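Local coordinates for protein succinylglutamate desuccinylase (PDB 1YW4) that probably hydrolyses N-succinylglutamate to succinate and glutamate with a bound zinc ion, the last step of arginine breakdown by the AST pathway, at residues Val279-Leu284 against Leu309-Ala314; Ile185-Leu190 against Lys254-Arg259; Pro62-Asp67 against Asn224-Phe229; Phe160-Phe165 against Leu189-Pro194. All blocks are in the same frame, centred on the assembly; numbering follows the deposited sequence.

Contact 1. Residues Val279-Leu284 against Leu309-Ala314; sequences VENFTL and LFPNPA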
loop_
_atom_site.group_PDB
_atom_site.type_symbol
_atom_site.label_atom_id
_atom_site.label_comp_id
_atom_site.label_asym_id
_atom_site.label_seq_id
_atom_site.Cartn_x
_atom_site.Cartn_y
_atom_site.Cartn_z
ATOM N N VAL A 279 9.410 21.554 -10.771
ATOM C CA VAL A 279 9.436 20.602 -9.659
ATOM C C VAL A 279 9.904 19.224 -10.135
ATOM O O VAL A 279 9.436 18.718 -11.154
ATOM C CB VAL A 279 8.036 20.469 -8.992
ATOM C CG1 VAL A 279 7.013 19.981 -9.999
ATOM C CG2 VAL A 279 8.114 19.520 -7.802
ATOM N N GLU A 280 10.833 18.623 -9.397
ATOM C CA GLU A 280 11.367 17.308 -9.757
ATOM C C GLU A 280 10.378 16.181 -9.486
ATOM O O GLU A 280 9.522 16.288 -8.607
ATOM C CB GLU A 280 12.662 17.026 -8.986
ATOM C CG GLU A 280 13.854 17.863 -9.425
ATOM C CD GLU A 280 15.116 17.558 -8.641
ATOM O OE1 GLU A 280 16.179 18.103 -9.004
ATOM O OE2 GLU A 280 15.054 16.780 -7.665
ATOM N N ASN A 281 10.503 15.095 -10.246
ATOM C CA ASN A 281 9.631 13.948 -10.050
ATOM C C ASN A 281 9.968 13.306 -8.709
ATOM O O ASN A 281 11.121 13.338 -8.265
ATOM C CB ASN A 281 9.816 12.900 -11.156
ATOM C CG ASN A 281 9.168 13.303 -12.462
ATOM O OD1 ASN A 281 7.983 13.647 -12.500
ATOM N ND2 ASN A 281 9.941 13.249 -13.551
ATOM N N PHE A 282 8.951 12.721 -8.086
ATOM C CA PHE A 282 9.068 12.052 -6.793
ATOM C C PHE A 282 9.298 13.030 -5.653
ATOM O O PHE A 282 9.769 12.648 -4.583
ATOM C CB PHE A 282 10.184 11.004 -6.833
ATOM C CG PHE A 282 9.871 9.822 -7.712
ATOM C CD1 PHE A 282 8.877 8.912 -7.354
ATOM C CD2 PHE A 282 10.565 9.624 -8.904
ATOM C CE1 PHE A 282 8.579 7.819 -8.176
ATOM C CE2 PHE A 282 10.275 8.538 -9.729
ATOM C CZ PHE A 282 9.283 7.634 -9.368
ATOM N N THR A 283 8.969 14.299 -5.881
ATOM C CA THR A 283 9.124 15.299 -4.831
ATOM C C THR A 283 8.149 14.959 -3.707
ATOM O O THR A 283 6.953 14.799 -3.949
ATOM C CB THR A 283 8.813 16.717 -5.343
ATOM O OG1 THR A 283 9.837 17.134 -6.252
ATOM C CG2 THR A 283 8.741 17.698 -4.183
ATOM N N LEU A 284 8.670 14.853 -2.486
ATOM C CA LEU A 284 7.874 14.525 -1.305
ATOM C C LEU A 284 6.874 15.625 -0.941
ATOM O O LEU A 284 7.226 16.806 -0.894
ATOM C CB LEU A 284 8.797 14.274 -0.104
ATOM C CG LEU A 284 8.155 13.816 1.213
ATOM C CD1 LEU A 284 7.926 12.305 1.168
ATOM C CD2 LEU A 284 9.073 14.163 2.399
ATOM N N LEU A 309 4.440 12.974 -9.154
ATOM C CA LEU A 309 5.138 12.343 -10.264
ATOM C C LEU A 309 4.530 12.792 -11.588
ATOM O O LEU A 309 3.312 12.857 -11.727
ATOM C CB LEU A 309 5.058 10.821 -10.125
ATOM C CG LEU A 309 5.814 9.989 -11.163
ATOM C CD1 LEU A 309 7.298 10.349 -11.138
ATOM C CD2 LEU A 309 5.628 8.505 -10.862
ATOM N N PHE A 310 5.394 13.125 -12.543
ATOM C CA PHE A 310 4.974 13.570 -13.872
ATOM C C PHE A 310 3.960 14.717 -13.871
ATOM O O PHE A 310 2.929 14.646 -14.534
ATOM C CB PHE A 310 4.409 12.382 -14.652
ATOM C CG PHE A 310 5.365 11.235 -14.769
ATOM C CD1 PHE A 310 4.910 9.923 -14.702
ATOM C CD2 PHE A 310 6.727 11.465 -14.940
ATOM C CE1 PHE A 310 5.799 8.853 -14.796
ATOM C CE2 PHE A 310 7.624 10.409 -15.036
ATOM C CZ PHE A 310 7.159 9.096 -14.963
ATOM N N PRO A 311 4.243 15.799 -13.129
ATOM C CA PRO A 311 3.317 16.936 -13.086
ATOM C C PRO A 311 3.211 17.645 -14.442
ATOM O O PRO A 311 4.220 17.873 -15.107
ATOM C CB PRO A 311 3.933 17.832 -12.019
ATOM C CG PRO A 311 5.400 17.605 -12.225
ATOM C CD PRO A 311 5.468 16.092 -12.364
ATOM N N ASN A 312 1.993 17.995 -14.844
ATOM C CA ASN A 312 1.780 18.681 -16.116
ATOM C C ASN A 312 0.501 19.509 -16.045
ATOM O O ASN A 312 -0.541 19.108 -16.568
ATOM C CB ASN A 312 1.668 17.671 -17.264
ATOM C CG ASN A 312 1.807 18.322 -18.635
ATOM O OD1 ASN A 312 1.326 19.433 -18.861
ATOM N ND2 ASN A 312 2.461 17.623 -19.559
ATOM N N PRO A 313 0.566 20.680 -15.396
ATOM C CA PRO A 313 -0.582 21.579 -15.246
ATOM C C PRO A 313 -0.988 22.306 -16.532
ATOM O O PRO A 313 -1.983 23.030 -16.554
ATOM C CB PRO A 313 -0.112 22.543 -14.165
ATOM C CG PRO A 313 1.341 22.672 -14.474
ATOM C CD PRO A 313 1.756 21.237 -14.726
ATOM N N ALA A 314 -0.219 22.103 -17.598
ATOM C CA ALA A 314 -0.492 22.748 -18.878
ATOM C C ALA A 314 -1.692 22.146 -19.602
ATOM O O ALA A 314 -2.419 22.852 -20.299
ATOM C CB ALA A 314 0.741 22.670 -19.769
#
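N281 reaches across to L309 and F310 with its whole side chain. Its CB lies 3.6 Å from L309 CD1. CG, anti to the carbonyl carbon and beside the backbone N (chi1 -76°), touches the same methyl. The tip then turns to the backbone: OD1 accepts a hydrogen bond from F310 N at 2.6 Å, with an N-H...O angle of 151°. That donor is tilted from the plane of the N281 amide. This bond falls just after the end of strand 307-309. OD1 also meets P311 CD. The other branch, ND2, lies near F310 CD2 and CE2, with the amide and ring planes 79° apart.

L309 serves a second neighbour. Its CD1 sits over one face of the F282 ring, 3.8 Å from the centroid, in a CH-pi contact. V279 CG1 packs on P311 CG at 3.6 Å. F282 also meets F160 and F157 edge-to-face.

E280 to T283 form a type II turn, and T283 OG1 donates to E280 O. F282 and T283 both pair with I308, which makes a G1 beta bulge. Turn and bulge lie in the barrel-sandwich hybrid domain of the AspA/AstE family, and the F310 side chain is about 8 Å from the zinc ion.

Contact 2. Residues Ile185-Leu190 against Lys254-Arg259; sequences IEAVLL and KLPLFR
V188 and L257 pair in parallel, as do L189 and F258 one step on. Three backbone bonds tie the strands. V188 N donates to P256 O, F258 N to V188 O, and L190 N to F258 O. The last is 2.8 Å long from L190 N to F258 O and nearly straight, with an N-H...O angle of 176°. V188 O also receives the CA-H of L257, so this oxygen has two contacts with the partner strand.

The tight part is the face carrying V188 and L257. V188 CB lies 3.6 Å from L257 CD2. V188 CG2, anti to its carbonyl carbon, meets L255 CD2 at 3.8 Å, and L177 of helix 174-181 packs on both V188 and L255. On the other face L189 CD1 touches F258 O and stays 4.2 Å from F258 CB. A187 CB approaches the edge of the F258 ring.

The ends are looser. The partly exposed E186 side chain points away from 254-259, while its backbone O stays close to P256 CD. R259 rests its CA and CB against L190 O. Its extended chain then leads away to salt bridges with E326 of its own chain and E326 of the second subunit.

Parallel pairing here joins the zinc-peptidase-like catalytic domain to the barrel-sandwich hybrid domain, and the R259 end reaches the dimer interface.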
loop_
_atom_site.group_PDB
_atom_site.type_symbol
_atom_site.label_atom_id
_atom_site.label_comp_id
_atom_site.label_asym_id
_atom_site.label_seq_id
_atom_site.Cartn_x
_atom_site.Cartn_y
_atom_site.Cartn_z
ATOM N N ILE A 185 19.656 2.110 -10.412
ATOM C CA ILE A 185 18.261 2.451 -10.160
ATOM C C ILE A 185 18.114 2.739 -8.670
ATOM O O ILE A 185 18.552 1.947 -7.836
ATOM C CB ILE A 185 17.320 1.291 -10.548
ATOM C CG1 ILE A 185 17.576 0.878 -12.002
ATOM C CG2 ILE A 185 15.874 1.716 -10.370
ATOM C CD1 ILE A 185 17.403 2.015 -13.002
ATOM N N GLU A 186 17.494 3.869 -8.342
ATOM C CA GLU A 186 17.323 4.276 -6.956
ATOM C C GLU A 186 15.883 4.163 -6.474
ATOM O O GLU A 186 15.600 4.393 -5.298
ATOM C CB GLU A 186 17.808 5.721 -6.783
ATOM C CG GLU A 186 19.181 5.988 -7.387
ATOM C CD GLU A 186 19.584 7.449 -7.309
ATOM O OE1 GLU A 186 20.587 7.825 -7.953
ATOM O OE2 GLU A 186 18.905 8.225 -6.604
ATOM N N ALA A 187 14.975 3.810 -7.380
ATOM C CA ALA A 187 13.564 3.676 -7.039
ATOM C C ALA A 187 12.794 2.979 -8.153
ATOM O O ALA A 187 13.183 3.041 -9.320
ATOM C CB ALA A 187 12.961 5.050 -6.771
ATOM N N VAL A 188 11.700 2.319 -7.785
ATOM C CA VAL A 188 10.875 1.616 -8.761
ATOM C C VAL A 188 9.396 1.949 -8.587
ATOM O O VAL A 188 8.862 1.907 -7.480
ATOM C CB VAL A 188 11.041 0.082 -8.645
ATOM C CG1 VAL A 188 10.256 -0.607 -9.757
ATOM C CG2 VAL A 188 12.504 -0.293 -8.719
ATOM N N LEU A 189 8.747 2.315 -9.687
ATOM C CA LEU A 189 7.321 2.613 -9.665
ATOM C C LEU A 189 6.626 1.360 -10.202
ATOM O O LEU A 189 6.955 0.883 -11.287
ATOM C CB LEU A 189 6.999 3.810 -10.568
ATOM C CG LEU A 189 5.511 4.103 -10.789
ATOM C CD1 LEU A 189 4.888 4.616 -9.494
ATOM C CD2 LEU A 189 5.347 5.146 -11.892
ATOM N N LEU A 190 5.689 0.822 -9.431
ATOM C CA LEU A 190 4.949 -0.373 -9.834
ATOM C C LEU A 190 3.593 0.064 -10.381
ATOM O O LEU A 190 2.780 0.642 -9.653
ATOM C CB LEU A 190 4.740 -1.290 -8.627
ATOM C CG LEU A 190 5.909 -1.452 -7.639
ATOM C CD1 LEU A 190 5.406 -2.163 -6.380
ATOM C CD2 LEU A 190 7.049 -2.226 -8.280
ATOM N N LYS A 254 16.621 -0.712 0.745
ATOM C CA LYS A 254 17.425 0.301 0.072
ATOM C C LYS A 254 16.779 0.750 -1.238
ATOM O O LYS A 254 17.109 1.810 -1.772
ATOM C CB LYS A 254 18.830 -0.244 -0.205
ATOM C CG LYS A 254 19.744 0.742 -0.908
ATOM C CD LYS A 254 21.128 0.161 -1.123
ATOM C CE LYS A 254 22.060 1.190 -1.737
ATOM N NZ LYS A 254 22.170 2.404 -0.879
ATOM N N LEU A 255 15.856 -0.055 -1.752
ATOM C CA LEU A 255 15.180 0.272 -3.004
ATOM C C LEU A 255 13.716 0.607 -2.751
ATOM O O LEU A 255 12.866 -0.272 -2.706
ATOM C CB LEU A 255 15.273 -0.901 -3.985
ATOM C CG LEU A 255 14.719 -0.696 -5.399
ATOM C CD1 LEU A 255 15.537 0.359 -6.133
ATOM C CD2 LEU A 255 14.768 -2.011 -6.154
ATOM N N PRO A 256 13.407 1.894 -2.571
ATOM C CA PRO A 256 12.013 2.279 -2.327
ATOM C C PRO A 256 11.100 2.030 -3.534
ATOM O O PRO A 256 11.461 2.318 -4.675
ATOM C CB PRO A 256 12.119 3.762 -1.954
ATOM C CG PRO A 256 13.361 4.219 -2.665
ATOM C CD PRO A 256 14.311 3.056 -2.501
ATOM N N LEU A 257 9.919 1.479 -3.267
ATOM C CA LEU A 257 8.946 1.194 -4.311
ATOM C C LEU A 257 7.742 2.112 -4.121
ATOM O O LEU A 257 7.429 2.512 -2.996
ATOM C CB LEU A 257 8.488 -0.264 -4.230
ATOM C CG LEU A 257 9.570 -1.348 -4.180
ATOM C CD1 LEU A 257 8.898 -2.691 -3.925
ATOM C CD2 LEU A 257 10.365 -1.397 -5.482
ATOM N N PHE A 258 7.065 2.433 -5.218
ATOM C CA PHE A 258 5.899 3.303 -5.168
ATOM C C PHE A 258 4.803 2.847 -6.126
ATOM O O PHE A 258 5.049 2.091 -7.061
ATOM C CB PHE A 258 6.289 4.747 -5.519
ATOM C CG PHE A 258 7.349 5.338 -4.619
ATOM C CD1 PHE A 258 8.703 5.121 -4.868
ATOM C CD2 PHE A 258 6.987 6.105 -3.515
ATOM C CE1 PHE A 258 9.691 5.663 -4.027
ATOM C CE2 PHE A 258 7.962 6.653 -2.667
ATOM C CZ PHE A 258 9.314 6.429 -2.927
ATOM N N ARG A 259 3.587 3.312 -5.877
ATOM C CA ARG A 259 2.458 3.006 -6.734
ATOM C C ARG A 259 1.596 4.259 -6.756
ATOM O O ARG A 259 1.658 5.089 -5.840
ATOM C CB ARG A 259 1.655 1.819 -6.188
ATOM C CG ARG A 259 0.911 2.118 -4.898
ATOM C CD ARG A 259 0.158 0.904 -4.389
ATOM N NE ARG A 259 -0.686 1.244 -3.246
ATOM C CZ ARG A 259 -1.323 0.350 -2.495
ATOM N NH1 ARG A 259 -1.211 -0.945 -2.765
ATOM N NH2 ARG A 259 -2.075 0.752 -1.477
#

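Contact 3. Residues Pro62-Asp67 against Asn224-Phe229; sequences PIEVVD and NDLSRF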
loop_
_atom_site.group_PDB
_atom_site.type_symbol
_atom_site.label_atom_id
_atom_site.label_comp_id
_atom_site.label_asym_id
_atom_site.label_seq_id
_atom_site.Cartn_x
_atom_site.Cartn_y
_atom_site.Cartn_z
ATOM N N PRO A 62 20.832 6.954 -23.796
ATOM C CA PRO A 62 20.763 5.493 -23.934
ATOM C C PRO A 62 21.133 5.007 -25.337
ATOM O O PRO A 62 21.696 3.921 -25.504
ATOM C CB PRO A 62 19.310 5.172 -23.572
ATOM C CG PRO A 62 18.941 6.281 -22.616
ATOM C CD PRO A 62 19.550 7.494 -23.312
ATOM N N ILE A 63 20.803 5.813 -26.346
ATOM C CA ILE A 63 21.103 5.477 -27.741
ATOM C C ILE A 63 22.618 5.325 -27.955
ATOM O O ILE A 63 23.074 4.339 -28.546
ATOM C CB ILE A 63 20.556 6.568 -28.701
ATOM C CG1 ILE A 63 19.042 6.729 -28.519
ATOM C CG2 ILE A 63 20.867 6.202 -30.138
ATOM C CD1 ILE A 63 18.444 7.868 -29.363
ATOM N N GLU A 64 23.394 6.291 -27.463
ATOM C CA GLU A 64 24.852 6.247 -27.601
ATOM C C GLU A 64 25.439 5.066 -26.829
ATOM O O GLU A 64 26.374 4.428 -27.303
ATOM C CB GLU A 64 25.493 7.551 -27.097
ATOM C CG GLU A 64 24.938 8.819 -27.743
ATOM C CD GLU A 64 25.640 10.098 -27.286
ATOM O OE1 GLU A 64 25.840 10.273 -26.066
ATOM O OE2 GLU A 64 25.979 10.940 -28.148
ATOM N N VAL A 65 24.890 4.774 -25.649
ATOM C CA VAL A 65 25.381 3.659 -24.837
ATOM C C VAL A 65 25.131 2.322 -25.537
ATOM O O VAL A 65 25.990 1.437 -25.538
ATOM C CB VAL A 65 24.711 3.625 -23.448
ATOM C CG1 VAL A 65 25.095 2.333 -22.706
ATOM C CG2 VAL A 65 25.150 4.836 -22.635
ATOM N N VAL A 66 23.953 2.177 -26.133
ATOM C CA VAL A 66 23.640 0.948 -26.846
ATOM C C VAL A 66 24.543 0.836 -28.069
ATOM O O VAL A 66 25.189 -0.189 -28.280
ATOM C CB VAL A 66 22.168 0.917 -27.308
ATOM C CG1 VAL A 66 21.937 -0.258 -28.259
ATOM C CG2 VAL A 66 21.253 0.789 -26.097
ATOM N N ASP A 67 24.599 1.895 -28.864
ATOM C CA ASP A 67 25.420 1.887 -30.066
ATOM C C ASP A 67 26.890 1.564 -29.761
ATOM O O ASP A 67 27.543 0.858 -30.530
ATOM C CB ASP A 67 25.306 3.230 -30.792
ATOM C CG ASP A 67 25.868 3.180 -32.196
ATOM O OD1 ASP A 67 25.461 2.283 -32.973
ATOM O OD2 ASP A 67 26.711 4.037 -32.528
ATOM N N ASN A 224 25.993 14.170 -24.019
ATOM C CA ASN A 224 25.705 13.239 -22.936
ATOM C C ASN A 224 26.982 12.853 -22.201
ATOM O O ASN A 224 27.965 12.439 -22.815
ATOM C CB ASN A 224 25.043 11.957 -23.473
ATOM C CG ASN A 224 23.689 12.213 -24.103
ATOM O OD1 ASN A 224 22.763 12.669 -23.440
ATOM N ND2 ASN A 224 23.572 11.917 -25.392
ATOM N N ASP A 225 26.962 12.988 -20.881
ATOM C CA ASP A 225 28.109 12.620 -20.063
ATOM C C ASP A 225 27.991 11.105 -19.856
ATOM O O ASP A 225 27.423 10.648 -18.865
ATOM C CB ASP A 225 28.039 13.357 -18.718
ATOM C CG ASP A 225 29.359 13.342 -17.968
ATOM O OD1 ASP A 225 29.842 12.245 -17.621
ATOM O OD2 ASP A 225 29.919 14.432 -17.724
ATOM N N LEU A 226 28.512 10.328 -20.804
ATOM C CA LEU A 226 28.428 8.871 -20.722
ATOM C C LEU A 226 28.956 8.297 -19.413
ATOM O O LEU A 226 28.787 7.108 -19.137
ATOM C CB LEU A 226 29.153 8.223 -21.908
ATOM C CG LEU A 226 28.540 8.524 -23.286
ATOM C CD1 LEU A 226 29.258 7.722 -24.372
ATOM C CD2 LEU A 226 27.056 8.177 -23.266
ATOM N N SER A 227 29.582 9.145 -18.604
ATOM C CA SER A 227 30.114 8.717 -17.317
ATOM C C SER A 227 28.956 8.559 -16.338
ATOM O O SER A 227 28.970 7.681 -15.476
ATOM C CB SER A 227 31.109 9.753 -16.782
ATOM O OG SER A 227 31.717 9.306 -15.585
ATOM N N ARG A 228 27.954 9.420 -16.482
ATOM C CA ARG A 228 26.781 9.378 -15.621
ATOM C C ARG A 228 25.924 8.149 -15.916
ATOM O O ARG A 228 24.919 7.917 -15.245
ATOM C CB ARG A 228 25.936 10.639 -15.809
ATOM C CG ARG A 228 26.604 11.938 -15.375
ATOM C CD ARG A 228 27.017 11.888 -13.912
ATOM N NE ARG A 228 25.981 11.280 -13.081
ATOM C CZ ARG A 228 24.779 11.805 -12.870
ATOM N NH1 ARG A 228 24.448 12.965 -13.425
ATOM N NH2 ARG A 228 23.899 11.160 -12.113
ATOM N N PHE A 229 26.321 7.370 -16.920
ATOM C CA PHE A 229 25.584 6.164 -17.298
ATOM C C PHE A 229 26.454 4.913 -17.193
ATOM O O PHE A 229 26.169 3.889 -17.818
ATOM C CB PHE A 229 25.043 6.298 -18.730
ATOM C CG PHE A 229 24.142 7.483 -18.924
ATOM C CD1 PHE A 229 24.673 8.750 -19.138
ATOM C CD2 PHE A 229 22.760 7.341 -18.829
ATOM C CE1 PHE A 229 23.840 9.867 -19.249
ATOM C CE2 PHE A 229 21.915 8.448 -18.937
ATOM C CZ PHE A 229 22.458 9.716 -19.146
HETATM O O HOH W 1 27.239 12.260 -25.893
#
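Helix 61-75 of the catalytic domain follows directly on the zinc ligands H56 and E59, and here it meets the loop that leads into helix 230-241. The domain has the zinc exopeptidase fold of the AspA/AstE family. E64 CG is anti to its carbonyl carbon (chi1 -54°), and the chain is extended beyond it, which carries the carboxylate out to N224. N224 ND2 donates to E64 OE1 at 2.9 Å, with an N-H...O angle of 151°. The bond lies near the amide plane of N224 but meets the oxygen from above the carboxylate plane, and the two planes are 82° apart. N224 ND2 has another partner in T60 OG1, so this amide bridges two points of the chain near the start of the helix. E64 OE2 accepts from G222 N. Both carboxylate oxygens are therefore engaged, which may favour the charged form.

Next to E64 in the helix, V65 makes the apolar half. F229, at the N-cap position of helix 230-241, brings its CB to 4.2 Å from V65 CG2. L226 CD2 lies 3.7 Å from E64 OE1. V65 and L226 run past one another pointing opposite ways, with V65 CG2 3.9 Å from L226 CD2.

Contact 4. Residues Phe160-Phe165 against Leu189-Pro194; sequences FAIYPF and LLHTQP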
loop_
_atom_site.group_PDB
_atom_site.type_symbol
_atom_site.label_atom_id
_atom_site.label_comp_id
_atom_site.label_asym_id
_atom_site.label_seq_id
_atom_site.Cartn_x
_atom_site.Cartn_y
_atom_site.Cartn_z
ATOM N N PHE A 160 15.543 5.799 -12.139
ATOM C CA PHE A 160 14.487 4.952 -11.613
ATOM C C PHE A 160 13.842 4.093 -12.689
ATOM O O PHE A 160 14.020 4.329 -13.885
ATOM C CB PHE A 160 13.444 5.794 -10.856
ATOM C CG PHE A 160 12.602 6.691 -11.731
ATOM C CD1 PHE A 160 11.405 6.235 -12.267
ATOM C CD2 PHE A 160 13.008 7.999 -12.014
ATOM C CE1 PHE A 160 10.622 7.063 -13.076
ATOM C CE2 PHE A 160 12.236 8.832 -12.820
ATOM C CZ PHE A 160 11.042 8.364 -13.352
ATOM N N ALA A 161 13.116 3.072 -12.255
ATOM C CA ALA A 161 12.466 2.171 -13.185
ATOM C C ALA A 161 10.962 2.146 -12.979
ATOM O O ALA A 161 10.461 2.458 -11.899
ATOM C CB ALA A 161 13.032 0.764 -13.028
ATOM N N ILE A 162 10.257 1.771 -14.039
ATOM C CA ILE A 162 8.810 1.650 -14.010
ATOM C C ILE A 162 8.527 0.175 -14.256
ATOM O O ILE A 162 8.956 -0.378 -15.271
ATOM C CB ILE A 162 8.139 2.449 -15.142
ATOM C CG1 ILE A 162 8.663 3.890 -15.158
ATOM C CG2 ILE A 162 6.634 2.399 -14.971
ATOM C CD1 ILE A 162 8.436 4.665 -13.880
ATOM N N TYR A 163 7.827 -0.459 -13.320
ATOM C CA TYR A 163 7.486 -1.876 -13.429
ATOM C C TYR A 163 6.054 -1.971 -13.945
ATOM O O TYR A 163 5.108 -1.566 -13.267
ATOM C CB TYR A 163 7.599 -2.544 -12.053
ATOM C CG TYR A 163 7.968 -4.020 -12.068
ATOM C CD1 TYR A 163 8.862 -4.534 -11.127
ATOM C CD2 TYR A 163 7.412 -4.906 -12.998
ATOM C CE1 TYR A 163 9.198 -5.887 -11.104
ATOM C CE2 TYR A 163 7.742 -6.269 -12.983
ATOM C CZ TYR A 163 8.635 -6.748 -12.034
ATOM O OH TYR A 163 8.972 -8.080 -12.006
ATOM N N PRO A 164 5.878 -2.504 -15.161
ATOM C CA PRO A 164 4.552 -2.647 -15.767
ATOM C C PRO A 164 3.546 -3.404 -14.909
ATOM O O PRO A 164 3.916 -4.222 -14.060
ATOM C CB PRO A 164 4.850 -3.360 -17.088
ATOM C CG PRO A 164 6.095 -4.137 -16.784
ATOM C CD PRO A 164 6.904 -3.133 -16.004
ATOM N N PHE A 165 2.269 -3.117 -15.134
ATOM C CA PHE A 165 1.196 -3.775 -14.401
ATOM C C PHE A 165 1.241 -5.278 -14.675
ATOM O O PHE A 165 1.195 -5.708 -15.828
ATOM C CB PHE A 165 -0.163 -3.216 -14.836
ATOM C CG PHE A 165 -1.337 -3.868 -14.148
ATOM C CD1 PHE A 165 -2.539 -4.057 -14.830
ATOM C CD2 PHE A 165 -1.243 -4.294 -12.824
ATOM C CE1 PHE A 165 -3.632 -4.664 -14.208
ATOM C CE2 PHE A 165 -2.329 -4.902 -12.188
ATOM C CZ PHE A 165 -3.528 -5.088 -12.886
ATOM N N LEU A 189 8.747 2.315 -9.687
ATOM C CA LEU A 189 7.321 2.613 -9.665
ATOM C C LEU A 189 6.626 1.360 -10.202
ATOM O O LEU A 189 6.955 0.883 -11.287
ATOM C CB LEU A 189 6.999 3.810 -10.568
ATOM C CG LEU A 189 5.511 4.103 -10.789
ATOM C CD1 LEU A 189 4.888 4.616 -9.494
ATOM C CD2 LEU A 189 5.347 5.146 -11.892
ATOM N N LEU A 190 5.689 0.822 -9.431
ATOM C CA LEU A 190 4.949 -0.373 -9.834
ATOM C C LEU A 190 3.593 0.064 -10.381
ATOM O O LEU A 190 2.780 0.642 -9.653
ATOM C CB LEU A 190 4.740 -1.290 -8.627
ATOM C CG LEU A 190 5.909 -1.452 -7.639
ATOM C CD1 LEU A 190 5.406 -2.163 -6.380
ATOM C CD2 LEU A 190 7.049 -2.226 -8.280
ATOM N N HIS A 191 3.356 -0.201 -11.663
ATOM C CA HIS A 191 2.093 0.163 -12.300
ATOM C C HIS A 191 0.965 -0.725 -11.790
ATOM O O HIS A 191 1.117 -1.941 -11.697
ATOM C CB HIS A 191 2.209 0.038 -13.820
ATOM C CG HIS A 191 2.619 1.307 -14.500
ATOM N ND1 HIS A 191 2.932 1.366 -15.841
ATOM C CD2 HIS A 191 2.738 2.573 -14.031
ATOM C CE1 HIS A 191 3.225 2.612 -16.170
ATOM N NE2 HIS A 191 3.115 3.364 -15.090
ATOM N N THR A 192 -0.168 -0.110 -11.464
ATOM C CA THR A 192 -1.311 -0.854 -10.947
ATOM C C THR A 192 -2.417 -1.012 -11.981
ATOM O O THR A 192 -3.476 -1.568 -11.695
ATOM C CB THR A 192 -1.884 -0.178 -9.688
ATOM O OG1 THR A 192 -2.066 1.220 -9.935
ATOM C CG2 THR A 192 -0.941 -0.362 -8.516
ATOM N N GLN A 193 -2.159 -0.520 -13.187
ATOM C CA GLN A 193 -3.122 -0.618 -14.277
ATOM C C GLN A 193 -2.378 -0.745 -15.603
ATOM O O GLN A 193 -1.233 -0.305 -15.726
ATOM C CB GLN A 193 -4.034 0.615 -14.312
ATOM C CG GLN A 193 -4.981 0.755 -13.116
ATOM C CD GLN A 193 -4.410 1.602 -11.991
ATOM O OE1 GLN A 193 -5.009 1.716 -10.917
ATOM N NE2 GLN A 193 -3.253 2.208 -12.233
ATOM N N PRO A 194 -3.017 -1.353 -16.612
ATOM C CA PRO A 194 -2.385 -1.518 -17.924
ATOM C C PRO A 194 -2.028 -0.171 -18.540
ATOM O O PRO A 194 -2.722 0.826 -18.314
ATOM C CB PRO A 194 -3.451 -2.254 -18.733
ATOM C CG PRO A 194 -4.734 -1.765 -18.114
ATOM C CD PRO A 194 -4.409 -1.829 -16.639
HETATM O O HOH W 2 3.366 -3.610 -11.406
HETATM O O HOH W 3 1.363 -1.115 -17.194
#
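L189 O accepts the shortest bond of this contact, from Y163 N at 2.6 Å, with an N-H...O angle of 176°. The CA-H of I162 touches the same oxygen. L189 N donates to A161 O at 2.8 Å, and H191 N to Y163 O at 2.7 Å. Together they pair I162 with L189 and Y163 with L190 in parallel.

I162 uses two branches. CD1 packs on L189 CD2 at 3.7 Å, with the two side chains side by side. CG2, anti to the backbone N, sits over one face of the H191 imidazole, 3.7 Å from its centroid, in a CH-pi contact. On the opposite face of the sheet Y163 CB meets L190 CD2, and Y163 OH is hydrogen-bonded to K173 N.

Past the strands the two segments stay together through F165. Its CG is anti to the backbone N (chi1 179°), and the ring lies across the backbone of 192-194. T192 O is 3.5 Å above the ring plane, over the centre, and Q193 N is over the same face nearer the rim. F165 CD1 touches P194 CD at 3.4 Å. One water accepts from F165 N and donates to Q193 O, with H191 ND1 also within bonding distance. T302 of the second subunit packs on F165.

This is a pair of adjacent parallel strands in the catalytic domain's zinc exopeptidase fold. The I162 side chain is about 5 Å from that of E214, the predicted active-site residue.

In the fold
Contacts 2 and 4 share strand 187-190, and their centres are about 10 Å apart. This strand lies between 160-163 and 257-265, so the pairing passes from the catalytic domain into the hybrid domain. Contact 1 comes later in the chain, in the hybrid domain. It touches both: L309 CD2 packs on L189 CD2 at 3.5 Å, and F282 packs on F258. Contact 3 stands apart in the catalytic domain, with its centre about 23 to 25 Å from the others. Its two segments enclose contact 4 in sequence and alternate with those of contact 2. Contacts 1, 2 and 4 therefore form one continuous packed region where the two domains join.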